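Local structure of UDP-glucose 6-dehydrogenase (Pyrobaculum islandicum, 3VTF) at residues V57-R61 with S86-S90; H45-G49 with A94-T98. The protein probably oxidises UDP-glucose to UDP-glucuronate in two NAD(+)-dependent steps, as a member of the UDP-glucose/GDP-mannose dehydrogenase family. One frame throughout, in Å; residues are numbered along the deposited sequence.

Contacts 1 and 2, with centres 12 Å apart, lie at one edge of a Rossmann-type sheet. Strand 46-50 is followed by helix 54-61, and strand 85-87 by helix 91-96, so each contact borrows one element from either pair. The two strands are parallel neighbours, joined by two probable backbone hydrogen bonds, A88 N to G49 O and G49 N to S86 O, each 2.9 Å long. Contact 1 is the nearer to the nucleotide site: the V57 side chain lies about 4 Å from that of D51, a predicted NAD(+)-binding residue, whereas the side chain of A94 in contact 2 stays about 10 Å from it.

Contact 1: residues V57-R61 with S86-S90; sequences VERLR and SFAES
R61 of segment 57-61 reaches across to F87 and E89, and gives all three nitrogens of its guanidinium a partner. NH2 does double duty, donating to the backbone oxygen F87 O at 2.8 Å and to E89 OE2 at 2.9 Å. The carbonyl is met from well above its plane, and the carboxylate oxygen likewise from above, though OE2 itself lies close to the plane of the guanidinium. NH1 adds a weak, bent bond to the same OE2, which completes the salt bridge. A water accepts from R61 NE and from F87 N, so both the NH and the C=O of F87 are tied, directly or through this water, to one arginine. The chain of R61 is extended from CG to NE, and this carries the charged end alongside the F87 side chain to F87 O and on to E89. V57 CG1 covers one face of the guanidinium, 3.6 Å above the plane and toward its rim.

Next to these polar contacts the F87 ring fits against the helix. With CG anti to the carbonyl carbon (chi1 -59°), the ring turns to L60, whose CB makes an off-centre CH-pi contact 4.3 Å from the ring centroid. R61 CG lies 3.7 Å from F87 CD2, and V57 CG1 packs on F87 CB; L29 and, from helix 72-81, L80 also touch the F87 side chain. A serine at F87 would probably open a gap beside L60 and leave the aliphatic part of R61 without its apolar support. A helix that follows strand 46-50 and D51, a predicted NAD(+)-binding residue, and packs against the end of the neighbouring parallel strand 85-87 is characteristic of the Rossmann-type fold of NAD-binding domains.

Contact 2: residues H45-G49 with A94-T98; sequences HRVVG and AVAAT
A94 places its methyl group directly against V48 of strand 46-50, with A94 CB 3.9 Å from V48 CG1. That branch of the valine stands anti to its own backbone nitrogen (chi1 -176°), which leaves CG2 to serve a second neighbour further along. A88 touches both A94 and V48, while S25 of strand 23-27 also meets A94, so the end of helix 91-96 beds down on two adjacent strands. The helix belongs to the crossover that leads from edge strand 85-87 back over the sheet to strand 100-103, on the far side of strand 23-27; this is the step that starts the second half of a Rossmann fold.

The carbonyl of A97 is taken by R46. R46 NH1 donates to A97 O at 2.7 Å in a nearly straight bond (161°), with the oxygen close to the guanidinium plane and the donor tilted from the carbonyl plane. A97 CB lies beside the same group, 4.0 Å from R46 NH2.

T98 then turns its methyl to the strand: T98 CG2 sits 3.8 Å from V48 CG2, and V48 CG2 in turn lies over one face of the R46 guanidinium, toward its rim. The hydroxyl looks elsewhere, with T98 OG1 hydrogen-bonded to S25 OG and also near the carbonyl oxygens of A94 and V95.

Contact 1: residues V57-R61 with S86-S90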
ATOM      1  N   VAL A  57      32.297   6.488 -21.378  1.00 29.86           N
ATOM      2  CA  VAL A  57      32.598   7.892 -21.591  1.00 30.09           C
ATOM      3  C   VAL A  57      32.782   8.240 -23.109  1.00 34.78           C
ATOM      4  O   VAL A  57      32.280   9.305 -23.586  1.00 30.86           O
ATOM      5  CB  VAL A  57      33.843   8.344 -20.811  1.00 33.48           C
ATOM      6  CG1 VAL A  57      34.313   9.757 -21.248  1.00 31.92           C
ATOM      7  CG2 VAL A  57      33.581   8.233 -19.302  1.00 32.42           C
ATOM      8  N   GLU A  58      33.510   7.384 -23.822  1.00 37.22           N
ATOM      9  CA  GLU A  58      33.811   7.573 -25.237  1.00 39.11           C
ATOM     10  C   GLU A  58      32.531   7.581 -26.063  1.00 34.70           C
ATOM     11  O   GLU A  58      32.376   8.391 -26.951  1.00 36.22           O
ATOM     12  CB  GLU A  58      34.718   6.451 -25.764  1.00 35.08           C
ATOM     13  CG  GLU A  58      36.181   6.505 -25.353  1.00 45.14           C
ATOM     14  CD  GLU A  58      36.971   5.311 -25.869  1.00 63.16           C
ATOM     15  OE1 GLU A  58      37.504   4.526 -25.053  1.00 61.39           O
ATOM     16  OE2 GLU A  58      37.049   5.151 -27.103  1.00 64.46           O
ATOM     17  N   ARG A  59      31.629   6.656 -25.768  1.00 35.20           N
ATOM     18  CA  ARG A  59      30.348   6.611 -26.454  1.00 34.89           C
ATOM     19  C   ARG A  59      29.479   7.827 -26.182  1.00 34.86           C
ATOM     20  O   ARG A  59      28.901   8.386 -27.098  1.00 36.69           O
ATOM     21  CB  ARG A  59      29.602   5.325 -26.116  1.00 36.44           C
ATOM     22  CG  ARG A  59      29.964   4.168 -27.029  1.00 46.35           C
ATOM     23  CD  ARG A  59      29.195   2.913 -26.687  1.00 48.82           C
ATOM     24  NE  ARG A  59      29.661   2.340 -25.440  1.00 56.14           N
ATOM     25  CZ  ARG A  59      29.226   1.199 -24.939  1.00 56.96           C
ATOM     26  NH1 ARG A  59      29.713   0.746 -23.789  1.00 49.82           N
ATOM     27  NH2 ARG A  59      28.300   0.515 -25.592  1.00 54.19           N
ATOM     28  N   LEU A  60      29.412   8.236 -24.921  1.00 32.73           N
ATOM     29  CA  LEU A  60      28.629   9.390 -24.511  1.00 28.72           C
ATOM     30  C   LEU A  60      29.165  10.696 -25.118  1.00 29.36           C
ATOM     31  O   LEU A  60      28.399  11.565 -25.502  1.00 28.40           O
ATOM     32  CB  LEU A  60      28.478   9.467 -22.990  1.00 28.28           C
ATOM     33  CG  LEU A  60      27.620   8.434 -22.260  1.00 28.34           C
ATOM     34  CD1 LEU A  60      27.738   8.617 -20.758  1.00 25.33           C
ATOM     35  CD2 LEU A  60      26.166   8.500 -22.681  1.00 26.77           C
ATOM     36  N   ARG A  61      30.479  10.826 -25.189  1.00 28.44           N
ATOM     37  CA  ARG A  61      31.071  11.983 -25.849  1.00 34.22           C
ATOM     38  C   ARG A  61      30.655  12.002 -27.324  1.00 36.04           C
ATOM     39  O   ARG A  61      30.553  13.062 -27.925  1.00 33.20           O
ATOM     40  CB  ARG A  61      32.579  11.891 -25.796  1.00 32.96           C
ATOM     41  CG  ARG A  61      33.152  12.496 -24.538  1.00 36.88           C
ATOM     42  CD  ARG A  61      34.612  12.145 -24.520  1.00 38.49           C
ATOM     43  NE  ARG A  61      35.273  12.800 -23.411  1.00 37.20           N
ATOM     44  CZ  ARG A  61      36.391  12.363 -22.883  1.00 40.80           C
ATOM     45  NH1 ARG A  61      37.001  11.263 -23.372  1.00 39.85           N
ATOM     46  NH2 ARG A  61      36.913  13.058 -21.912  1.00 38.78           N
ATOM     47  N   SER A  86      30.222  17.926 -20.461  1.00 27.15           N
ATOM     48  CA  SER A  86      31.460  17.345 -20.937  1.00 30.24           C
ATOM     49  C   SER A  86      31.780  16.166 -20.068  1.00 33.73           C
ATOM     50  O   SER A  86      31.109  15.922 -19.032  1.00 28.26           O
ATOM     51  CB  SER A  86      32.629  18.383 -20.850  1.00 30.94           C
ATOM     52  OG  SER A  86      32.764  18.877 -19.511  1.00 33.89           O
ATOM     53  N   PHE A  87      32.812  15.419 -20.437  1.00 31.69           N
ATOM     54  CA  PHE A  87      33.212  14.300 -19.594  1.00 29.82           C
ATOM     55  C   PHE A  87      34.695  14.339 -19.231  1.00 39.88           C
ATOM     56  O   PHE A  87      35.531  14.715 -20.099  1.00 33.53           O
ATOM     57  CB  PHE A  87      32.856  12.976 -20.290  1.00 29.98           C
ATOM     58  CG  PHE A  87      31.413  12.858 -20.584  1.00 29.36           C
ATOM     59  CD1 PHE A  87      30.531  12.326 -19.619  1.00 27.76           C
ATOM     60  CD2 PHE A  87      30.876  13.391 -21.766  1.00 31.49           C
ATOM     61  CE1 PHE A  87      29.159  12.278 -19.882  1.00 31.66           C
ATOM     62  CE2 PHE A  87      29.498  13.323 -22.038  1.00 31.71           C
ATOM     63  CZ  PHE A  87      28.644  12.759 -21.105  1.00 27.37           C
ATOM     64  N   ALA A  88      35.046  13.937 -17.992  1.00 33.06           N
ATOM     65  CA  ALA A  88      36.448  14.131 -17.514  1.00 33.33           C
ATOM     66  C   ALA A  88      37.253  12.884 -17.819  1.00 30.87           C
ATOM     67  O   ALA A  88      36.685  11.844 -18.092  1.00 29.80           O
ATOM     68  CB  ALA A  88      36.542  14.461 -16.003  1.00 26.77           C
ATOM     69  N   GLU A  89      38.588  12.999 -17.710  1.00 33.64           N
ATOM     70  CA  GLU A  89      39.481  11.834 -17.832  1.00 36.86           C
ATOM     71  C   GLU A  89      39.619  11.117 -16.516  1.00 32.99           C
ATOM     72  O   GLU A  89      40.110   9.985 -16.475  1.00 30.93           O
ATOM     73  CB  GLU A  89      40.898  12.298 -18.301  1.00 41.16           C
ATOM     74  CG  GLU A  89      40.896  12.890 -19.684  1.00 47.58           C
ATOM     75  CD  GLU A  89      40.418  11.859 -20.696  1.00 58.61           C
ATOM     76  OE1 GLU A  89      40.780  10.658 -20.606  1.00 57.53           O
ATOM     77  OE2 GLU A  89      39.639  12.246 -21.586  1.00 63.43           O
ATOM     78  N   SER A  90      39.170  11.731 -15.395  1.00 31.00           N
ATOM     79  CA  SER A  90      39.234  10.973 -14.136  1.00 29.29           C
ATOM     80  C   SER A  90      38.160  11.510 -13.178  1.00 25.19           C
ATOM     81  O   SER A  90      37.681  12.601 -13.400  1.00 23.99           O
ATOM     82  CB  SER A  90      40.626  11.093 -13.450  1.00 29.24           C
ATOM     83  OG  SER A  90      40.781  12.365 -12.931  1.00 28.03           O
TER
HETATM   84  O   HOH W   1      34.031  15.676 -23.235  1.00 19.38           O

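Contact 2: residues H45-G49 with A94-T98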
ATOM      1  N   HIS A  45      22.743  24.038 -16.217  1.00 23.91           N
ATOM      2  CA  HIS A  45      23.969  23.911 -15.418  1.00 23.98           C
ATOM      3  C   HIS A  45      25.089  23.429 -16.252  1.00 22.10           C
ATOM      4  O   HIS A  45      24.899  22.836 -17.261  1.00 26.26           O
ATOM      5  CB  HIS A  45      23.739  22.955 -14.211  1.00 21.83           C
ATOM      6  CG  HIS A  45      22.659  23.445 -13.267  1.00 22.05           C
ATOM      7  ND1 HIS A  45      22.670  24.718 -12.716  1.00 25.42           N
ATOM      8  CD2 HIS A  45      21.489  22.830 -12.843  1.00 22.76           C
ATOM      9  CE1 HIS A  45      21.539  24.883 -11.964  1.00 26.94           C
ATOM     10  NE2 HIS A  45      20.816  23.718 -12.039  1.00 24.44           N
ATOM     11  N   ARG A  46      26.286  23.662 -15.791  1.00 24.66           N
ATOM     12  CA  ARG A  46      27.505  23.148 -16.383  1.00 25.09           C
ATOM     13  C   ARG A  46      27.786  21.861 -15.678  1.00 28.42           C
ATOM     14  O   ARG A  46      27.795  21.803 -14.405  1.00 26.54           O
ATOM     15  CB  ARG A  46      28.669  24.157 -16.139  1.00 31.83           C
ATOM     16  CG  ARG A  46      30.015  23.707 -16.708  1.00 31.26           C
ATOM     17  CD  ARG A  46      31.104  24.590 -16.126  1.00 50.47           C
ATOM     18  NE  ARG A  46      32.430  24.045 -16.425  1.00 62.72           N
ATOM     19  CZ  ARG A  46      33.207  23.475 -15.527  1.00 56.67           C
ATOM     20  NH1 ARG A  46      32.800  23.409 -14.272  1.00 64.69           N
ATOM     21  NH2 ARG A  46      34.378  22.983 -15.898  1.00 62.66           N
ATOM     22  N   VAL A  47      27.937  20.807 -16.468  1.00 23.75           N
ATOM     23  CA  VAL A  47      28.028  19.456 -15.911  1.00 21.76           C
ATOM     24  C   VAL A  47      29.264  18.742 -16.453  1.00 22.16           C
ATOM     25  O   VAL A  47      29.589  18.783 -17.685  1.00 25.13           O
ATOM     26  CB  VAL A  47      26.779  18.598 -16.254  1.00 21.22           C
ATOM     27  CG1 VAL A  47      26.914  17.135 -15.763  1.00 22.30           C
ATOM     28  CG2 VAL A  47      25.528  19.251 -15.714  1.00 23.34           C
ATOM     29  N   VAL A  48      29.968  18.074 -15.554  1.00 20.52           N
ATOM     30  CA  VAL A  48      31.079  17.232 -15.944  1.00 21.80           C
ATOM     31  C   VAL A  48      30.823  15.808 -15.435  1.00 24.86           C
ATOM     32  O   VAL A  48      30.736  15.579 -14.224  1.00 24.47           O
ATOM     33  CB  VAL A  48      32.450  17.766 -15.380  1.00 24.47           C
ATOM     34  CG1 VAL A  48      33.579  16.879 -15.910  1.00 27.02           C
ATOM     35  CG2 VAL A  48      32.684  19.244 -15.751  1.00 27.36           C
ATOM     36  N   GLY A  49      30.708  14.843 -16.331  1.00 23.98           N
ATOM     37  CA  GLY A  49      30.437  13.467 -15.935  1.00 22.51           C
ATOM     38  C   GLY A  49      31.668  12.601 -15.973  1.00 27.31           C
ATOM     39  O   GLY A  49      32.680  12.962 -16.614  1.00 26.41           O
ATOM     40  N   ALA A  94      36.901  15.561 -12.573  1.00 25.40           N
ATOM     41  CA  ALA A  94      35.466  16.012 -12.648  1.00 26.97           C
ATOM     42  C   ALA A  94      35.126  16.801 -11.387  1.00 27.53           C
ATOM     43  O   ALA A  94      34.579  17.914 -11.429  1.00 26.38           O
ATOM     44  CB  ALA A  94      34.536  14.834 -12.779  1.00 26.52           C
ATOM     45  N   VAL A  95      35.476  16.214 -10.248  1.00 27.40           N
ATOM     46  CA  VAL A  95      35.215  16.863  -8.961  1.00 28.38           C
ATOM     47  C   VAL A  95      35.893  18.248  -8.872  1.00 27.12           C
ATOM     48  O   VAL A  95      35.268  19.272  -8.423  1.00 24.72           O
ATOM     49  CB  VAL A  95      35.694  15.947  -7.821  1.00 25.26           C
ATOM     50  CG1 VAL A  95      35.511  16.631  -6.493  1.00 26.94           C
ATOM     51  CG2 VAL A  95      34.879  14.643  -7.857  1.00 25.31           C
ATOM     52  N   ALA A  96      37.189  18.300  -9.224  1.00 25.99           N
ATOM     53  CA  ALA A  96      37.962  19.553  -8.942  1.00 27.33           C
ATOM     54  C   ALA A  96      37.464  20.680  -9.806  1.00 31.30           C
ATOM     55  O   ALA A  96      37.594  21.842  -9.443  1.00 28.33           O
ATOM     56  CB  ALA A  96      39.466  19.346  -9.130  1.00 28.80           C
ATOM     57  N   ALA A  97      36.787  20.345 -10.907  1.00 30.42           N
ATOM     58  CA  ALA A  97      36.347  21.346 -11.847  1.00 31.01           C
ATOM     59  C   ALA A  97      34.893  21.849 -11.497  1.00 30.67           C
ATOM     60  O   ALA A  97      34.353  22.759 -12.136  1.00 26.40           O
ATOM     61  CB  ALA A  97      36.445  20.776 -13.305  1.00 29.75           C
ATOM     62  N   THR A  98      34.285  21.318 -10.444  1.00 26.45           N
ATOM     63  CA  THR A  98      32.896  21.671 -10.139  1.00 23.34           C
ATOM     64  C   THR A  98      32.716  22.081  -8.654  1.00 24.17           C
ATOM     65  O   THR A  98      33.668  22.106  -7.924  1.00 24.22           O
ATOM     66  CB  THR A  98      31.964  20.468 -10.507  1.00 24.87           C
ATOM     67  OG1 THR A  98      32.400  19.321  -9.799  1.00 23.39           O
ATOM     68  CG2 THR A  98      32.045  20.091 -12.064  1.00 24.80           C
TER